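Local atomic coordinates of putative vitamin-B12 independent methionine synthase family protein (Listeria monocytogenes, PDB entry 1YPX), a protein that probably acts as a zinc-dependent methyltransferase of the cobalamin-independent methionine synthase family, passing a methyl group from methyltetrahydropteroyltriglutamate to homocysteine. Residues P6-V12 with Y183-D187; D267-Y273 with D291-G297; I15-K19 with T346-Q350. All blocks are in the same frame, centred on the assembly; numbering follows the deposited sequence.

Interaction 1 (P6-V12 with Y183-D187); sequences PFYADHV and YLQLD
Tyr183 and Asp10 approach from opposite directions, the phenol OH donating to Asp10 OD2 over 2.8 Å. The carboxylate stands almost perpendicular to the ring, at 83°, and the hydroxyl reaches OD2 from above the carboxylate plane. Phe7 N donates to the same oxygen from the opposite face, also at 2.8 Å, so OD2 is gripped by one donor from each side. The other oxygen, OD1, takes the His11 N-H on its anti lone pair; together these three bonds restrict rotation of the carboxylate. Tyr183 reaches the loop because its CG lies anti to the backbone N (chi1 -168°), which sends the ring off the strand. Around the ring, Phe7 CE1 packs obliquely against Tyr183 CE1 at 3.9 Å, and Pro6 CB lies 3.7 Å from Tyr183 OH. Farther along the strand, Gln185 starts with the same first torsion and runs on extended, and Val12 CG1 lies across its amide, 3.6 Å from Gln185 NE2. The carbonyl end of Gln185 is held elsewhere, by Thr235 and Lys134; the lysine also bonds Tyr183 OH and the carbonyl of His11. Tyr8 and Asp10 pair by backbone bonds with Leu330 of one outermost strand of the parallel sheet, and His11 reaches Ser60 at the other. Segment 6-12 thus spans the gap between the sheet's edges while Tyr183 and Gln185 project inward, an arrangement consistent with the closed interior of a TIM-like barrel.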
loop_
_atom_site.group_PDB
_atom_site.type_symbol
_atom_site.label_atom_id
_atom_site.label_comp_id
_atom_site.label_asym_id
_atom_site.label_seq_id
_atom_site.Cartn_x
_atom_site.Cartn_y
_atom_site.Cartn_z
ATOM N N PRO A 6 4.454 4.791 9.918
ATOM C CA PRO A 6 4.142 5.838 8.941
ATOM C C PRO A 6 4.396 7.199 9.590
ATOM O O PRO A 6 4.071 7.389 10.756
ATOM C CB PRO A 6 2.666 5.589 8.637
ATOM C CG PRO A 6 2.164 5.016 9.907
ATOM C CD PRO A 6 3.237 4.034 10.254
ATOM N N PHE A 7 4.992 8.126 8.843
ATOM C CA PHE A 7 5.307 9.458 9.366
ATOM C C PHE A 7 4.138 10.421 9.261
ATOM O O PHE A 7 3.237 10.232 8.440
ATOM C CB PHE A 7 6.503 10.057 8.617
ATOM C CG PHE A 7 7.550 9.053 8.269
ATOM C CD1 PHE A 7 7.532 8.418 7.033
ATOM C CD2 PHE A 7 8.506 8.676 9.208
ATOM C CE1 PHE A 7 8.443 7.418 6.740
ATOM C CE2 PHE A 7 9.428 7.672 8.930
ATOM C CZ PHE A 7 9.397 7.040 7.697
ATOM N N TYR A 8 4.170 11.468 10.083
ATOM C CA TYR A 8 3.111 12.472 10.076
ATOM C C TYR A 8 2.783 12.906 8.655
ATOM O O TYR A 8 1.622 13.146 8.338
ATOM C CB TYR A 8 3.525 13.676 10.914
ATOM C CG TYR A 8 3.828 13.328 12.350
ATOM C CD1 TYR A 8 2.870 12.737 13.164
ATOM C CD2 TYR A 8 5.071 13.602 12.898
ATOM C CE1 TYR A 8 3.150 12.432 14.493
ATOM C CE2 TYR A 8 5.362 13.301 14.219
ATOM C CZ TYR A 8 4.401 12.719 15.008
ATOM O OH TYR A 8 4.694 12.443 16.316
ATOM N N ALA A 9 3.807 13.032 7.815
ATOM C CA ALA A 9 3.615 13.383 6.409
ATOM C C ALA A 9 4.107 12.159 5.653
ATOM O O ALA A 9 5.312 11.952 5.492
ATOM C CB ALA A 9 4.432 14.601 6.028
ATOM N N ASP A 10 3.166 11.335 5.214
ATOM C CA ASP A 10 3.493 10.107 4.511
ATOM C C ASP A 10 2.630 10.065 3.250
ATOM O O ASP A 10 1.841 10.980 3.010
ATOM C CB ASP A 10 3.176 8.927 5.427
ATOM C CG ASP A 10 4.107 7.753 5.222
ATOM O OD1 ASP A 10 4.412 7.438 4.046
ATOM O OD2 ASP A 10 4.519 7.142 6.234
ATOM N N HIS A 11 2.781 9.020 2.438
ATOM C CA HIS A 11 1.982 8.894 1.223
ATOM C C HIS A 11 1.797 7.438 0.828
ATOM O O HIS A 11 2.647 6.600 1.122
ATOM C CB HIS A 11 2.613 9.699 0.079
ATOM C CG HIS A 11 3.962 9.213 -0.354
ATOM N ND1 HIS A 11 4.165 8.547 -1.545
ATOM C CD2 HIS A 11 5.182 9.342 0.217
ATOM C CE1 HIS A 11 5.453 8.294 -1.690
ATOM N NE2 HIS A 11 6.094 8.766 -0.632
ATOM N N VAL A 12 0.675 7.141 0.171
ATOM C CA VAL A 12 0.350 5.774 -0.237
ATOM C C VAL A 12 1.486 5.085 -0.987
ATOM O O VAL A 12 1.826 3.940 -0.676
ATOM C CB VAL A 12 -0.948 5.748 -1.091
ATOM C CG1 VAL A 12 -1.191 4.346 -1.667
ATOM C CG2 VAL A 12 -2.127 6.153 -0.225
ATOM N N TYR A 183 9.774 -1.013 5.865
ATOM C CA TYR A 183 8.491 -0.341 5.691
ATOM C C TYR A 183 7.777 -0.947 4.464
ATOM O O TYR A 183 8.059 -0.578 3.313
ATOM C CB TYR A 183 8.733 1.168 5.519
ATOM C CG TYR A 183 7.508 2.058 5.595
ATOM C CD1 TYR A 183 7.624 3.440 5.488
ATOM C CD2 TYR A 183 6.233 1.522 5.682
ATOM C CE1 TYR A 183 6.496 4.264 5.449
ATOM C CE2 TYR A 183 5.101 2.331 5.644
ATOM C CZ TYR A 183 5.235 3.701 5.520
ATOM O OH TYR A 183 4.118 4.502 5.424
ATOM N N LEU A 184 6.871 -1.887 4.744
ATOM C CA LEU A 184 6.083 -2.587 3.729
ATOM C C LEU A 184 4.593 -2.253 3.855
ATOM O O LEU A 184 4.038 -2.234 4.952
ATOM C CB LEU A 184 6.251 -4.110 3.867
ATOM C CG LEU A 184 5.791 -4.931 2.643
ATOM C CD1 LEU A 184 6.789 -4.709 1.506
ATOM C CD2 LEU A 184 5.705 -6.423 2.979
ATOM N N GLN A 185 3.946 -2.019 2.721
ATOM C CA GLN A 185 2.539 -1.673 2.705
ATOM C C GLN A 185 1.681 -2.610 1.846
ATOM O O GLN A 185 2.009 -2.909 0.688
ATOM C CB GLN A 185 2.379 -0.231 2.227
ATOM C CG GLN A 185 0.950 0.139 1.887
ATOM C CD GLN A 185 0.698 1.620 2.016
ATOM O OE1 GLN A 185 0.924 2.200 3.078
ATOM N NE2 GLN A 185 0.230 2.241 0.939
ATOM N N LEU A 186 0.578 -3.065 2.431
ATOM C CA LEU A 186 -0.361 -3.958 1.760
ATOM C C LEU A 186 -1.516 -3.143 1.183
ATOM O O LEU A 186 -2.266 -2.506 1.922
ATOM C CB LEU A 186 -0.897 -4.988 2.759
ATOM C CG LEU A 186 -0.166 -6.341 2.943
ATOM C CD1 LEU A 186 1.319 -6.235 2.601
ATOM C CD2 LEU A 186 -0.348 -6.820 4.376
ATOM N N ASP A 187 -1.646 -3.150 -0.139
ATOM C CA ASP A 187 -2.725 -2.425 -0.786
ATOM C C ASP A 187 -3.909 -3.367 -0.910
ATOM O O ASP A 187 -3.872 -4.347 -1.644
ATOM C CB ASP A 187 -2.269 -1.894 -2.148
ATOM C CG ASP A 187 -1.445 -0.619 -2.019
ATOM O OD1 ASP A 187 -0.830 -0.407 -0.945
ATOM O OD2 ASP A 187 -1.398 0.178 -2.985
#

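Interaction 2 (D267-Y273 with D291-G297); sequences DGFFLEY and DLKIVLG. With PO4 (phosphate ion), chain B.
Neighbouring parallel strands of the TIM-like barrel sheet meet here, Gly268-Glu272 running beside Lys293-Gly297 with their axes 19° apart. The backbones pair in the usual parallel fashion: Val295 N donates to Phe269 O, Leu271 N to Val295 O (3.1 Å) and Gly297 N to Leu271 O (2.8 Å). Beyond the strand end, Tyr273 N adds a bond to Gly297 O. On the face carrying Phe270 and Val295, the valine sets CG2 over the centre of the phenyl ring, 3.7 Å from its centroid and 9° off the normal, a CH-pi contact. The opposite face is apolar, with Leu271 CD1 3.7 Å from Ile294 CD1, and Leu292 CD1 obliquely against Phe269 CD2 at 3.8 Å. Tyr273 swings back over the second strand, its CG beside the backbone N (chi1 -56°), so that Leu296 CD2 lies obliquely by the ring, while the phosphate sits at the ring edge, its phosphorus in the ring plane. Tyr273 OH donates to O3 of that phosphate over 2.6 Å, and Lys285 also bonds the ion. Apolar contacts on both faces flank the backbone bonds, while the phenol and lysine form an anion-accepting spot, occupied here by an ion probably from the crystallisation liquor.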
loop_
_atom_site.group_PDB
_atom_site.type_symbol
_atom_site.label_atom_id
_atom_site.label_comp_id
_atom_site.label_asym_id
_atom_site.label_seq_id
_atom_site.Cartn_x
_atom_site.Cartn_y
_atom_site.Cartn_z
ATOM N N ASP A 267 0.422 -2.289 11.794
ATOM C CA ASP A 267 0.949 -1.104 12.455
ATOM C C ASP A 267 0.221 0.194 12.158
ATOM O O ASP A 267 -0.081 0.951 13.073
ATOM C CB ASP A 267 2.426 -0.957 12.123
ATOM C CG ASP A 267 3.230 -2.139 12.586
ATOM O OD1 ASP A 267 3.281 -2.350 13.819
ATOM O OD2 ASP A 267 3.793 -2.861 11.728
ATOM N N GLY A 268 -0.047 0.458 10.886
ATOM C CA GLY A 268 -0.738 1.670 10.527
ATOM C C GLY A 268 -1.687 1.371 9.399
ATOM O O GLY A 268 -1.547 0.345 8.733
ATOM N N PHE A 269 -2.640 2.271 9.176
ATOM C CA PHE A 269 -3.653 2.130 8.118
ATOM C C PHE A 269 -3.798 3.414 7.288
ATOM O O PHE A 269 -3.986 4.492 7.843
ATOM C CB PHE A 269 -5.022 1.821 8.739
ATOM C CG PHE A 269 -5.279 0.363 8.997
ATOM C CD1 PHE A 269 -5.546 -0.508 7.942
ATOM C CD2 PHE A 269 -5.320 -0.129 10.297
ATOM C CE1 PHE A 269 -5.860 -1.856 8.181
ATOM C CE2 PHE A 269 -5.633 -1.472 10.553
ATOM C CZ PHE A 269 -5.906 -2.339 9.490
ATOM N N PHE A 270 -3.719 3.301 5.969
ATOM C CA PHE A 270 -3.905 4.462 5.104
ATOM C C PHE A 270 -5.353 4.463 4.618
ATOM O O PHE A 270 -5.719 3.751 3.667
ATOM C CB PHE A 270 -2.949 4.436 3.913
ATOM C CG PHE A 270 -1.542 4.846 4.264
ATOM C CD1 PHE A 270 -0.719 3.996 5.009
ATOM C CD2 PHE A 270 -1.034 6.077 3.834
ATOM C CE1 PHE A 270 0.595 4.364 5.315
ATOM C CE2 PHE A 270 0.273 6.461 4.128
ATOM C CZ PHE A 270 1.095 5.604 4.868
ATOM N N LEU A 271 -6.164 5.264 5.314
ATOM C CA LEU A 271 -7.600 5.431 5.077
ATOM C C LEU A 271 -7.881 6.702 4.300
ATOM O O LEU A 271 -7.439 7.772 4.707
ATOM C CB LEU A 271 -8.323 5.535 6.415
ATOM C CG LEU A 271 -8.089 4.384 7.379
ATOM C CD1 LEU A 271 -8.514 4.768 8.803
ATOM C CD2 LEU A 271 -8.884 3.201 6.870
ATOM N N GLU A 272 -8.634 6.607 3.207
ATOM C CA GLU A 272 -8.937 7.813 2.424
ATOM C C GLU A 272 -10.338 8.402 2.660
ATOM O O GLU A 272 -11.317 7.673 2.790
ATOM C CB GLU A 272 -8.722 7.552 0.926
ATOM C CG GLU A 272 -9.604 6.500 0.290
ATOM C CD GLU A 272 -9.567 6.601 -1.222
ATOM O OE1 GLU A 272 -9.928 7.675 -1.744
ATOM O OE2 GLU A 272 -9.176 5.625 -1.893
ATOM N N TYR A 273 -10.421 9.731 2.711
ATOM C CA TYR A 273 -11.690 10.415 2.956
ATOM C C TYR A 273 -11.965 11.527 1.921
ATOM O O TYR A 273 -11.043 12.032 1.272
ATOM C CB TYR A 273 -11.678 11.023 4.368
ATOM C CG TYR A 273 -11.412 10.045 5.511
ATOM C CD1 TYR A 273 -12.441 9.266 6.058
ATOM C CD2 TYR A 273 -10.137 9.931 6.071
ATOM C CE1 TYR A 273 -12.205 8.398 7.140
ATOM C CE2 TYR A 273 -9.887 9.074 7.143
ATOM C CZ TYR A 273 -10.920 8.311 7.676
ATOM O OH TYR A 273 -10.659 7.471 8.742
ATOM N N ASP A 291 -0.608 1.881 19.698
ATOM C CA ASP A 291 0.455 1.816 18.698
ATOM C C ASP A 291 -0.108 1.660 17.291
ATOM O O ASP A 291 0.651 1.555 16.335
ATOM C CB ASP A 291 1.397 0.646 18.979
ATOM C CG ASP A 291 0.796 -0.688 18.590
ATOM O OD1 ASP A 291 -0.001 -1.242 19.377
ATOM O OD2 ASP A 291 1.114 -1.178 17.483
ATOM N N LEU A 292 -1.434 1.624 17.168
ATOM C CA LEU A 292 -2.057 1.497 15.857
ATOM C C LEU A 292 -2.336 2.877 15.270
ATOM O O LEU A 292 -3.412 3.455 15.478
ATOM C CB LEU A 292 -3.365 0.713 15.942
ATOM C CG LEU A 292 -4.171 0.712 14.635
ATOM C CD1 LEU A 292 -3.349 0.040 13.550
ATOM C CD2 LEU A 292 -5.504 0.005 14.820
ATOM N N LYS A 293 -1.365 3.405 14.535
ATOM C CA LYS A 293 -1.507 4.723 13.931
ATOM C C LYS A 293 -2.278 4.643 12.625
ATOM O O LYS A 293 -2.030 3.760 11.810
ATOM C CB LYS A 293 -0.127 5.348 13.711
ATOM C CG LYS A 293 0.869 4.430 13.023
ATOM C CD LYS A 293 2.314 4.865 13.275
ATOM C CE LYS A 293 2.757 4.611 14.718
ATOM N NZ LYS A 293 2.761 3.169 15.086
ATOM N N ILE A 294 -3.233 5.552 12.439
ATOM C CA ILE A 294 -4.030 5.554 11.215
ATOM C C ILE A 294 -3.812 6.841 10.412
ATOM O O ILE A 294 -4.080 7.951 10.870
ATOM C CB ILE A 294 -5.566 5.370 11.507
ATOM C CG1 ILE A 294 -6.163 6.652 12.037
ATOM C CG2 ILE A 294 -5.816 4.246 12.501
ATOM C CD1 ILE A 294 -6.951 7.353 10.987
ATOM N N VAL A 295 -3.291 6.685 9.210
ATOM C CA VAL A 295 -3.047 7.824 8.356
ATOM C C VAL A 295 -4.370 8.261 7.746
ATOM O O VAL A 295 -5.150 7.428 7.276
ATOM C CB VAL A 295 -2.050 7.437 7.261
ATOM C CG1 VAL A 295 -1.653 8.653 6.435
ATOM C CG2 VAL A 295 -0.843 6.782 7.913
ATOM N N LEU A 296 -4.614 9.570 7.779
ATOM C CA LEU A 296 -5.834 10.188 7.251
ATOM C C LEU A 296 -5.548 10.796 5.876
ATOM O O LEU A 296 -4.792 11.764 5.763
ATOM C CB LEU A 296 -6.312 11.294 8.214
ATOM C CG LEU A 296 -6.660 10.918 9.666
ATOM C CD1 LEU A 296 -6.651 12.163 10.546
ATOM C CD2 LEU A 296 -8.020 10.240 9.708
ATOM N N GLY A 297 -6.147 10.230 4.834
ATOM C CA GLY A 297 -5.921 10.736 3.493
ATOM C C GLY A 297 -6.879 11.859 3.185
ATOM O O GLY A 297 -7.854 11.672 2.453
HETATM P P PO4 B . -13.612 6.256 9.864
HETATM O O1 PO4 B . -13.364 7.602 10.256
HETATM O O2 PO4 B . -14.518 6.169 8.730
HETATM O O3 PO4 B . -12.206 5.569 9.530
HETATM O O4 PO4 B . -14.079 5.314 10.948
#

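Interaction 3 (I15-K19 with T346-Q350); sequences ILRTK and TEEEQ
The side-chain amide of Gln350 is wedged between Ile15 and Leu16: Ile15 CD1 lies over one side of its plane, 3.9 Å from Gln350 CD, and Leu16 CB lies on the other, also 3.9 Å from Gln350 CD. At the edge of the amide, close to its plane, comes the backbone N of Leu16. The second flat group, the carboxylate of Glu347, is approached obliquely by the methyl of Thr18, with CG2 3.2 Å from Glu347 OE1. Gln350 can enter the loop because its chain runs extended from a CG anti to the backbone N (chi1 -178°). Leu16 also sends CD2 back to the start of the helix, 3.8 Å from Thr346 C, where Thr346 OG1 accepts from Glu349 N (3.1 Å) in an ST motif. Glu347 is stretched out as well, which brings its carboxylate beside the first residues of helix 19-30. There a water accepts from Lys19 N and donates to Glu347 OE2, 2.8 Å on each side. Thr18 occupies the N-cap position of that helix, and its hydroxyl is bonded to Glu45. Phe336 packs against both Leu16 and Gln350. The contact therefore joins the beginnings of two helices, 19-30 and 347-364, through aliphatic packing around an amide and one bridging water; the negative carboxylate near the N-terminal end of helix 19-30 would be expected to interact favourably with the helix dipole.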
loop_
_atom_site.group_PDB
_atom_site.type_symbol
_atom_site.label_atom_id
_atom_site.label_comp_id
_atom_site.label_asym_id
_atom_site.label_seq_id
_atom_site.Cartn_x
_atom_site.Cartn_y
_atom_site.Cartn_z
ATOM N N ILE A 15 3.298 7.030 -7.802
ATOM C CA ILE A 15 3.574 8.368 -8.308
ATOM C C ILE A 15 3.244 8.401 -9.808
ATOM O O ILE A 15 3.311 7.376 -10.495
ATOM C CB ILE A 15 5.081 8.750 -8.094
ATOM C CG1 ILE A 15 5.352 9.085 -6.618
ATOM C CG2 ILE A 15 5.475 9.900 -9.001
ATOM C CD1 ILE A 15 4.504 10.239 -6.069
ATOM N N LEU A 16 2.878 9.581 -10.306
ATOM C CA LEU A 16 2.536 9.788 -11.718
ATOM C C LEU A 16 3.650 9.385 -12.674
ATOM O O LEU A 16 4.792 9.813 -12.515
ATOM C CB LEU A 16 2.226 11.261 -11.953
ATOM C CG LEU A 16 0.783 11.740 -12.003
ATOM C CD1 LEU A 16 -0.050 11.171 -10.853
ATOM C CD2 LEU A 16 0.813 13.248 -11.951
ATOM N N ARG A 17 3.316 8.604 -13.691
ATOM C CA ARG A 17 4.317 8.171 -14.666
ATOM C C ARG A 17 4.815 9.346 -15.517
ATOM O O ARG A 17 4.016 10.079 -16.095
ATOM C CB ARG A 17 3.746 7.084 -15.596
ATOM C CG ARG A 17 3.087 5.885 -14.888
ATOM C CD ARG A 17 1.711 6.256 -14.308
ATOM N NE ARG A 17 1.350 7.638 -14.651
ATOM C CZ ARG A 17 0.260 8.271 -14.234
ATOM N NH1 ARG A 17 -0.613 7.652 -13.450
ATOM N NH2 ARG A 17 0.059 9.535 -14.588
ATOM N N THR A 18 6.130 9.529 -15.593
ATOM C CA THR A 18 6.687 10.613 -16.398
ATOM C C THR A 18 6.638 10.240 -17.869
ATOM O O THR A 18 6.230 9.131 -18.229
ATOM C CB THR A 18 8.151 10.899 -16.043
ATOM O OG1 THR A 18 8.917 9.697 -16.173
ATOM C CG2 THR A 18 8.256 11.417 -14.624
ATOM N N LYS A 19 7.053 11.168 -18.725
ATOM C CA LYS A 19 7.057 10.906 -20.155
ATOM C C LYS A 19 8.179 9.924 -20.498
ATOM O O LYS A 19 8.073 9.157 -21.455
ATOM C CB LYS A 19 7.203 12.220 -20.946
ATOM C CG LYS A 19 7.346 12.029 -22.461
ATOM C CD LYS A 19 6.933 13.268 -23.265
ATOM C CE LYS A 19 5.445 13.249 -23.640
ATOM N NZ LYS A 19 5.084 12.173 -24.620
ATOM N N THR A 346 -1.360 16.867 -13.197
ATOM C CA THR A 346 -0.075 17.284 -13.752
ATOM C C THR A 346 1.005 17.007 -12.723
ATOM O O THR A 346 0.762 17.107 -11.523
ATOM C CB THR A 346 -0.036 18.799 -14.075
ATOM O OG1 THR A 346 0.065 19.544 -12.857
ATOM C CG2 THR A 346 -1.292 19.225 -14.817
ATOM N N GLU A 347 2.199 16.670 -13.195
ATOM C CA GLU A 347 3.300 16.382 -12.294
ATOM C C GLU A 347 3.541 17.503 -11.287
ATOM O O GLU A 347 3.661 17.248 -10.089
ATOM C CB GLU A 347 4.572 16.091 -13.097
ATOM C CG GLU A 347 4.490 14.783 -13.885
ATOM C CD GLU A 347 5.802 14.389 -14.550
ATOM O OE1 GLU A 347 6.807 14.187 -13.827
ATOM O OE2 GLU A 347 5.823 14.279 -15.799
ATOM N N GLU A 348 3.595 18.738 -11.772
ATOM C CA GLU A 348 3.813 19.902 -10.916
ATOM C C GLU A 348 2.819 19.899 -9.755
ATOM O O GLU A 348 3.196 20.000 -8.585
ATOM C CB GLU A 348 3.641 21.182 -11.738
ATOM C CG GLU A 348 3.972 22.483 -11.002
ATOM C CD GLU A 348 3.418 23.715 -11.717
ATOM O OE1 GLU A 348 2.241 24.078 -11.465
ATOM O OE2 GLU A 348 4.157 24.305 -12.541
ATOM N N GLU A 349 1.541 19.775 -10.093
ATOM C CA GLU A 349 0.484 19.762 -9.092
ATOM C C GLU A 349 0.747 18.698 -8.025
ATOM O O GLU A 349 0.563 18.944 -6.832
ATOM C CB GLU A 349 -0.863 19.510 -9.781
ATOM C CG GLU A 349 -1.861 20.644 -9.617
ATOM C CD GLU A 349 -2.533 20.633 -8.254
ATOM O OE1 GLU A 349 -3.723 20.243 -8.189
ATOM O OE2 GLU A 349 -1.869 20.999 -7.250
ATOM N N GLN A 350 1.189 17.526 -8.479
ATOM C CA GLN A 350 1.494 16.371 -7.627
ATOM C C GLN A 350 2.425 16.697 -6.456
ATOM O O GLN A 350 2.037 16.604 -5.282
ATOM C CB GLN A 350 2.125 15.248 -8.476
ATOM C CG GLN A 350 2.468 13.946 -7.718
ATOM C CD GLN A 350 3.209 12.921 -8.581
ATOM O OE1 GLN A 350 4.298 13.184 -9.078
ATOM N NE2 GLN A 350 2.618 11.750 -8.750
HETATM O O HOH W 1 7.767 13.622 -17.696
#

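In the fold
Interactions 1 and 2 meet inside the barrel, on the Phe270 face of the sheet. Their centres lie 8 Å apart, both draw on the parallel sheet, and they touch where Phe270 packs against Tyr183, Gln185 and Asp10, and Lys293 against Pro6. Interaction 3 is more peripheral, its centre about 19 Å from that of interaction 1 and 24 Å from that of interaction 2. Along the chain, interaction 1 closes before interaction 2 opens, whereas interaction 3 crosses interaction 1 and encloses interaction 2. Because 6-12 and 15-19 belong to the same N-terminal loop, that loop ties the sheet interior to helix 347-364, bringing the N-terminal loop against the C-terminal helix.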